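Local atomic coordinates of sensor protein (Bacteroides thetaiotaomicron, PDB entry 2X7X), a protein that binds fructose through its periplasmic domain, the part present here, and as a whole hybrid two-component sensor probably phosphorylates itself on histidine using ATP. Residues A[63-68]-A[89-94]; A[133-138]-A[193-198]. All coordinates share one frame; numbering follows the deposited sequence.

Contact 1 of 2, residues A[63-68]-A[89-94]; sequences VDLLII and PVILVD. With FRU (beta-D-fructofuranose), chain E.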
loop_
_atom_site.group_PDB
_atom_site.type_symbol
_atom_site.label_atom_id
_atom_site.label_comp_id
_atom_site.label_asym_id
_atom_site.label_seq_id
_atom_site.Cartn_x
_atom_site.Cartn_y
_atom_site.Cartn_z
ATOM N N VAL A 63 -22.930 -0.724 -29.820
ATOM C CA VAL A 63 -21.708 -1.166 -29.139
ATOM C C VAL A 63 -21.782 -2.658 -28.828
ATOM O O VAL A 63 -22.869 -3.219 -28.656
ATOM C CB VAL A 63 -21.408 -0.359 -27.830
ATOM C CG1 VAL A 63 -21.026 1.084 -28.146
ATOM C CG2 VAL A 63 -22.594 -0.414 -26.859
ATOM N N ASP A 64 -20.620 -3.293 -28.755
ATOM C CA ASP A 64 -20.549 -4.733 -28.535
ATOM C C ASP A 64 -20.857 -5.135 -27.088
ATOM O O ASP A 64 -21.263 -6.273 -26.827
ATOM C CB ASP A 64 -19.179 -5.265 -28.981
ATOM C CG ASP A 64 -18.898 -4.991 -30.462
ATOM O OD1 ASP A 64 -19.643 -5.515 -31.322
ATOM O OD2 ASP A 64 -17.937 -4.246 -30.764
ATOM N N LEU A 65 -20.665 -4.196 -26.158
ATOM C CA LEU A 65 -20.889 -4.432 -24.730
ATOM C C LEU A 65 -21.095 -3.122 -23.987
ATOM O O LEU A 65 -20.508 -2.090 -24.333
ATOM C CB LEU A 65 -19.727 -5.222 -24.107
ATOM C CG LEU A 65 -19.921 -5.837 -22.709
ATOM C CD1 LEU A 65 -19.178 -7.165 -22.579
ATOM C CD2 LEU A 65 -19.514 -4.891 -21.589
ATOM N N LEU A 66 -21.929 -3.179 -22.957
ATOM C CA LEU A 66 -22.270 -2.000 -22.171
ATOM C C LEU A 66 -21.900 -2.156 -20.696
ATOM O O LEU A 66 -22.317 -3.108 -20.037
ATOM C CB LEU A 66 -23.756 -1.674 -22.322
ATOM C CG LEU A 66 -24.206 -0.347 -21.714
ATOM C CD1 LEU A 66 -25.185 0.366 -22.629
ATOM C CD2 LEU A 66 -24.802 -0.555 -20.326
ATOM N N ILE A 67 -21.105 -1.212 -20.202
ATOM C CA ILE A 67 -20.783 -1.112 -18.780
ATOM C C ILE A 67 -21.517 0.091 -18.203
ATOM O O ILE A 67 -21.303 1.227 -18.633
ATOM C CB ILE A 67 -19.254 -0.983 -18.529
ATOM C CG1 ILE A 67 -18.517 -2.252 -18.950
ATOM C CG2 ILE A 67 -18.962 -0.740 -17.054
ATOM C CD1 ILE A 67 -17.045 -2.022 -19.206
ATOM N N ILE A 68 -22.387 -0.164 -17.232
ATOM C CA ILE A 68 -23.152 0.913 -16.601
ATOM C C ILE A 68 -23.122 0.877 -15.072
ATOM O O ILE A 68 -23.153 -0.190 -14.447
ATOM C CB ILE A 68 -24.640 0.960 -17.103
ATOM C CG1 ILE A 68 -25.376 2.161 -16.503
ATOM C CG2 ILE A 68 -25.373 -0.319 -16.763
ATOM C CD1 ILE A 68 -26.785 2.339 -16.976
ATOM N N PRO A 89 -24.926 -7.297 -24.349
ATOM C CA PRO A 89 -24.522 -7.734 -23.006
ATOM C C PRO A 89 -24.194 -6.554 -22.072
ATOM O O PRO A 89 -23.440 -5.654 -22.448
ATOM C CB PRO A 89 -23.285 -8.608 -23.275
ATOM C CG PRO A 89 -22.710 -8.070 -24.515
ATOM C CD PRO A 89 -23.860 -7.533 -25.342
ATOM N N VAL A 90 -24.771 -6.581 -20.870
ATOM C CA VAL A 90 -24.690 -5.465 -19.910
ATOM C C VAL A 90 -23.919 -5.845 -18.644
ATOM O O VAL A 90 -24.226 -6.854 -17.990
ATOM C CB VAL A 90 -26.102 -4.975 -19.472
ATOM C CG1 VAL A 90 -25.990 -3.842 -18.433
ATOM C CG2 VAL A 90 -26.956 -4.554 -20.685
ATOM N N ILE A 91 -22.915 -5.043 -18.298
ATOM C CA ILE A 91 -22.229 -5.217 -17.015
ATOM C C ILE A 91 -22.605 -4.092 -16.059
ATOM O O ILE A 91 -22.404 -2.893 -16.357
ATOM C CB ILE A 91 -20.693 -5.284 -17.132
ATOM C CG1 ILE A 91 -20.256 -6.511 -17.937
ATOM C CG2 ILE A 91 -20.076 -5.341 -15.742
ATOM C CD1 ILE A 91 -18.765 -6.570 -18.227
ATOM N N LEU A 92 -23.158 -4.499 -14.916
ATOM C CA LEU A 92 -23.438 -3.573 -13.842
ATOM C C LEU A 92 -22.218 -3.454 -12.949
ATOM O O LEU A 92 -21.690 -4.464 -12.459
ATOM C CB LEU A 92 -24.652 -4.030 -13.025
ATOM C CG LEU A 92 -25.994 -4.225 -13.740
ATOM C CD1 LEU A 92 -26.996 -4.702 -12.739
ATOM C CD2 LEU A 92 -26.495 -2.959 -14.423
ATOM N N VAL A 93 -21.770 -2.216 -12.753
ATOM C CA VAL A 93 -20.696 -1.921 -11.810
ATOM C C VAL A 93 -21.194 -1.069 -10.648
ATOM O O VAL A 93 -21.936 -0.094 -10.860
ATOM C CB VAL A 93 -19.509 -1.178 -12.480
ATOM C CG1 VAL A 93 -18.366 -1.056 -11.497
ATOM C CG2 VAL A 93 -19.023 -1.936 -13.674
ATOM N N ASP A 94 -20.768 -1.432 -9.433
ATOM C CA ASP A 94 -20.895 -0.559 -8.253
ATOM C C ASP A 94 -22.359 -0.318 -7.834
ATOM O O ASP A 94 -22.777 -0.787 -6.781
ATOM C CB ASP A 94 -20.056 0.737 -8.451
ATOM C CG ASP A 94 -20.665 1.964 -7.801
ATOM O OD1 ASP A 94 -20.927 1.953 -6.581
ATOM O OD2 ASP A 94 -20.863 2.974 -8.506
HETATM C C1 FRU E . -18.291 8.044 -6.957
HETATM C C2 FRU E . -19.145 7.868 -5.714
HETATM C C3 FRU E . -18.324 7.414 -4.511
HETATM C C4 FRU E . -19.264 6.436 -3.834
HETATM C C5 FRU E . -19.888 5.749 -5.041
HETATM C C6 FRU E . -21.242 5.088 -4.788
HETATM O O1 FRU E . -19.011 8.795 -7.931
HETATM O O2 FRU E . -19.843 9.094 -5.466
HETATM O O3 FRU E . -17.909 8.502 -3.672
HETATM O O4 FRU E . -18.588 5.533 -2.952
HETATM O O5 FRU E . -20.083 6.827 -5.959
HETATM O O6 FRU E . -21.655 4.373 -5.969
#

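Contact 2 of 2, residues A[133-138]-A[193-198]; sequences ELTGLS and YAHNDR. With FRU (beta-D-fructofuranose), chain E.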
loop_
_atom_site.group_PDB
_atom_site.type_symbol
_atom_site.label_atom_id
_atom_site.label_comp_id
_atom_site.label_asym_id
_atom_site.label_seq_id
_atom_site.Cartn_x
_atom_site.Cartn_y
_atom_site.Cartn_z
ATOM N N GLU A 133 -26.093 10.833 10.356
ATOM C CA GLU A 133 -25.794 10.188 9.068
ATOM C C GLU A 133 -26.056 11.121 7.908
ATOM O O GLU A 133 -27.100 11.747 7.835
ATOM C CB GLU A 133 -26.632 8.920 8.876
ATOM C CG GLU A 133 -26.244 8.071 7.660
ATOM C CD GLU A 133 -27.072 6.792 7.500
ATOM O OE1 GLU A 133 -28.211 6.728 8.006
ATOM O OE2 GLU A 133 -26.603 5.843 6.836
ATOM N N LEU A 134 -25.098 11.203 6.993
ATOM C CA LEU A 134 -25.239 11.971 5.767
ATOM C C LEU A 134 -25.090 11.013 4.582
ATOM O O LEU A 134 -24.008 10.509 4.287
ATOM C CB LEU A 134 -24.213 13.112 5.741
ATOM C CG LEU A 134 -24.360 14.183 6.845
ATOM C CD1 LEU A 134 -23.069 14.937 7.128
ATOM C CD2 LEU A 134 -25.455 15.184 6.525
ATOM N N THR A 135 -26.196 10.750 3.909
ATOM C CA THR A 135 -26.252 9.672 2.916
ATOM C C THR A 135 -25.940 10.137 1.495
ATOM O O THR A 135 -26.025 11.323 1.177
ATOM C CB THR A 135 -27.658 8.988 2.916
ATOM O OG1 THR A 135 -28.589 9.751 2.134
ATOM C CG2 THR A 135 -28.194 8.877 4.322
ATOM N N GLY A 136 -25.612 9.187 0.632
ATOM C CA GLY A 136 -25.620 9.428 -0.818
ATOM C C GLY A 136 -27.047 9.561 -1.309
ATOM O O GLY A 136 -27.997 9.423 -0.534
ATOM N N LEU A 137 -27.191 9.838 -2.599
ATOM C CA LEU A 137 -28.501 9.976 -3.240
ATOM C C LEU A 137 -29.403 8.816 -2.842
ATOM O O LEU A 137 -29.069 7.657 -3.092
ATOM C CB LEU A 137 -28.315 10.014 -4.761
ATOM C CG LEU A 137 -29.467 10.474 -5.667
ATOM C CD1 LEU A 137 -30.002 11.850 -5.306
ATOM C CD2 LEU A 137 -28.984 10.463 -7.123
ATOM N N SER A 138 -30.531 9.130 -2.214
ATOM C CA SER A 138 -31.421 8.103 -1.614
ATOM C C SER A 138 -31.745 6.890 -2.494
ATOM O O SER A 138 -31.645 5.747 -2.036
ATOM C CB SER A 138 -32.718 8.731 -1.094
ATOM O OG SER A 138 -32.437 9.407 0.128
ATOM N N TYR A 193 -21.344 9.865 10.370
ATOM C CA TYR A 193 -21.192 8.820 9.366
ATOM C C TYR A 193 -21.517 9.445 8.034
ATOM O O TYR A 193 -22.668 9.804 7.787
ATOM C CB TYR A 193 -22.161 7.677 9.643
ATOM C CG TYR A 193 -22.239 6.583 8.586
ATOM C CD1 TYR A 193 -21.197 6.366 7.657
ATOM C CD2 TYR A 193 -23.346 5.731 8.548
ATOM C CE1 TYR A 193 -21.278 5.344 6.710
ATOM C CE2 TYR A 193 -23.441 4.712 7.613
ATOM C CZ TYR A 193 -22.419 4.515 6.702
ATOM O OH TYR A 193 -22.555 3.487 5.796
ATOM N N ALA A 194 -20.502 9.579 7.184
ATOM C CA ALA A 194 -20.663 10.159 5.859
ATOM C C ALA A 194 -20.507 9.053 4.830
ATOM O O ALA A 194 -19.571 8.256 4.918
ATOM C CB ALA A 194 -19.618 11.237 5.645
ATOM N N HIS A 195 -21.413 8.999 3.858
ATOM C CA HIS A 195 -21.420 7.904 2.869
ATOM C C HIS A 195 -20.259 7.954 1.882
ATOM O O HIS A 195 -19.948 6.950 1.250
ATOM C CB HIS A 195 -22.764 7.813 2.129
ATOM C CG HIS A 195 -23.866 7.170 2.928
ATOM N ND1 HIS A 195 -24.987 6.615 2.337
ATOM C CD2 HIS A 195 -24.011 6.985 4.262
ATOM C CE1 HIS A 195 -25.776 6.122 3.275
ATOM N NE2 HIS A 195 -25.211 6.342 4.452
ATOM N N ASN A 196 -19.616 9.108 1.733
ATOM C CA ASN A 196 -18.336 9.123 1.033
ATOM C C ASN A 196 -17.359 10.160 1.554
ATOM O O ASN A 196 -17.700 10.964 2.425
ATOM C CB ASN A 196 -18.498 9.195 -0.494
ATOM C CG ASN A 196 -18.899 10.583 -1.003
ATOM O OD1 ASN A 196 -19.107 11.547 -0.239
ATOM N ND2 ASN A 196 -19.002 10.686 -2.321
ATOM N N ASP A 197 -16.151 10.134 0.995
ATOM C CA ASP A 197 -15.050 11.009 1.402
ATOM C C ASP A 197 -15.167 12.390 0.794
ATOM O O ASP A 197 -14.223 13.170 0.889
ATOM C CB ASP A 197 -13.705 10.412 0.981
ATOM C CG ASP A 197 -13.392 9.105 1.679
ATOM O OD1 ASP A 197 -13.956 8.820 2.759
ATOM O OD2 ASP A 197 -12.561 8.351 1.148
ATOM N N ARG A 198 -16.286 12.682 0.133
ATOM C CA ARG A 198 -16.575 14.044 -0.316
ATOM C C ARG A 198 -17.615 14.673 0.632
ATOM O O ARG A 198 -17.507 15.841 1.014
ATOM C CB ARG A 198 -17.060 14.064 -1.759
ATOM C CG ARG A 198 -15.974 13.720 -2.799
ATOM C CD ARG A 198 -16.427 14.000 -4.264
ATOM N NE ARG A 198 -17.737 13.408 -4.619
ATOM C CZ ARG A 198 -17.945 12.113 -4.869
ATOM N NH1 ARG A 198 -16.952 11.226 -4.792
ATOM N NH2 ARG A 198 -19.167 11.703 -5.174
HETATM C C1 FRU E . -18.291 8.044 -6.957
HETATM C C2 FRU E . -19.145 7.868 -5.714
HETATM C C3 FRU E . -18.324 7.414 -4.511
HETATM C C4 FRU E . -19.264 6.436 -3.834
HETATM C C5 FRU E . -19.888 5.749 -5.041
HETATM C C6 FRU E . -21.242 5.088 -4.788
HETATM O O1 FRU E . -19.011 8.795 -7.931
HETATM O O2 FRU E . -19.843 9.094 -5.466
HETATM O O3 FRU E . -17.909 8.502 -3.672
HETATM O O4 FRU E . -18.588 5.533 -2.952
HETATM O O5 FRU E . -20.083 6.827 -5.959
HETATM O O6 FRU E . -21.655 4.373 -5.969
#

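Contact 1 of 2, residues A[63-68]-A[89-94]
Leu-65 and Pro-89 meet at one end of the paired segments. The leucine side chain lies across the proline ring: Leu-65 CG, 4.0 Å away, and CD1 lie against Pro-89 CG, while the other branch, CD2, meets Ile-91 CD1 at 3.8 Å. With CG anti to the backbone N (chi1 -166°), the isobutyl group of Leu-65 can touch both residues of the neighbouring segment. An alanine at Leu-65 would probably open a gap beside the Pro-89 ring and leave the end of Ile-91 without its leucine neighbour and freer to turn. Further along this face, Ile-67 and Ile-91 run side by side in the same direction, while Ile-67 CG2 slants over to Val-93 CG2 at 3.6 Å. On the other face one methyl of Ile-68, CG2, touches both Val-90 CG1 at 3.9 Å and Leu-92 CD2 at 3.7 Å. Leu-66 lies alongside Val-90 on the same face. Backbone bonds set this register, from Leu-66 N to Pro-89 O (2.9 Å), Ile-91 N to Leu-66 O, Ile-68 N to Ile-91 O, and Val-93 N to Ile-68 O. Past the strand end, Asp-94 accepts a hydrogen bond on OD1 from fructose O6 (2.6 Å); Arg-20 forms a salt bridge with Asp-94 OD2, and Tyr-245 and Ser-69 also bond the carboxylate. The strands are joined through helix 73-85 as a beta-alpha-beta unit of a parallel sheet, with strand 8-13 beside 65-68 and strand 104-108 beside 90-93. Helix 48-60 packs on the face of Leu-66 and Ile-68, and helix 249-260 on that of Leu-65, Ile-67 and Ile-91.

Contact 2 of 2, residues A[133-138]-A[193-198]
Glu-133 reaches His-195 because its CG is anti to the backbone N (chi1 -172°) and the chain beyond stays extended, carrying the carboxylate past the Tyr-193 ring toward the imidazole of His-195, just beyond the strand. His-195 has CG beside its own backbone N (chi1 -77°), which lays the imidazole against the 134-136 backbone. His-195 NE2 then donates a nearly straight hydrogen bond to Glu-133 OE2, 2.8 Å away. The acceptor lies in the imidazole plane, but the donor comes in from above the carboxylate plane, the two flat groups being turned 62° apart. Thr-135 CA sits over the centre of one imidazole face in a CH-pi contact, 3.4 Å from the ring centroid, and Thr-135 CB lies 3.4 Å from His-195 CE1. The Tyr-193 ring runs alongside the Glu-133 side chain and nearly parallel to its carboxylate, with CE2 near OE2. The parallel strands are paired by Leu-134 N to Tyr-193 O (2.9 Å) and His-195 N to Leu-134 O. Beyond them the chain enters the sugar pocket: Asn-196 ND2 donates to fructose O3 (2.8 Å), and Arg-198 NH2 donates from the guanidinium edge to fructose O2 (2.7 Å). Glu-133 OE1 is bonded to His-147 ND1, and Tyr-193 OH to Arg-146 O, both on helix 141-155. One buried carboxylate thus engages two histidines, which probably stabilises its negative charge, fixes the imidazole's rotation and ties the strand ends to the helix that supplies the fructose-binding Arg-146.

How the contacts relate
From the N terminus, contact 1 comes first, closing a short beta-alpha-beta loop around helix 73-85 in the parallel sheet of the first lobe. Contact 2 opens only after contact 1 has closed, so the two are in series, neither nested nor crossed. Its loop is longer, holding helix 141-155, strand 159-167 and helix 172-185, and it brings together strands 128-135 and 191-194 of the second sheet. This two-lobed layout fits the type I periplasmic binding protein fold. The centres of contact 1 and contact 2 are about 26 Å apart, on opposite sides of the chain's centre; fructose bridges them, meeting residues just past the strand ends in both lobes.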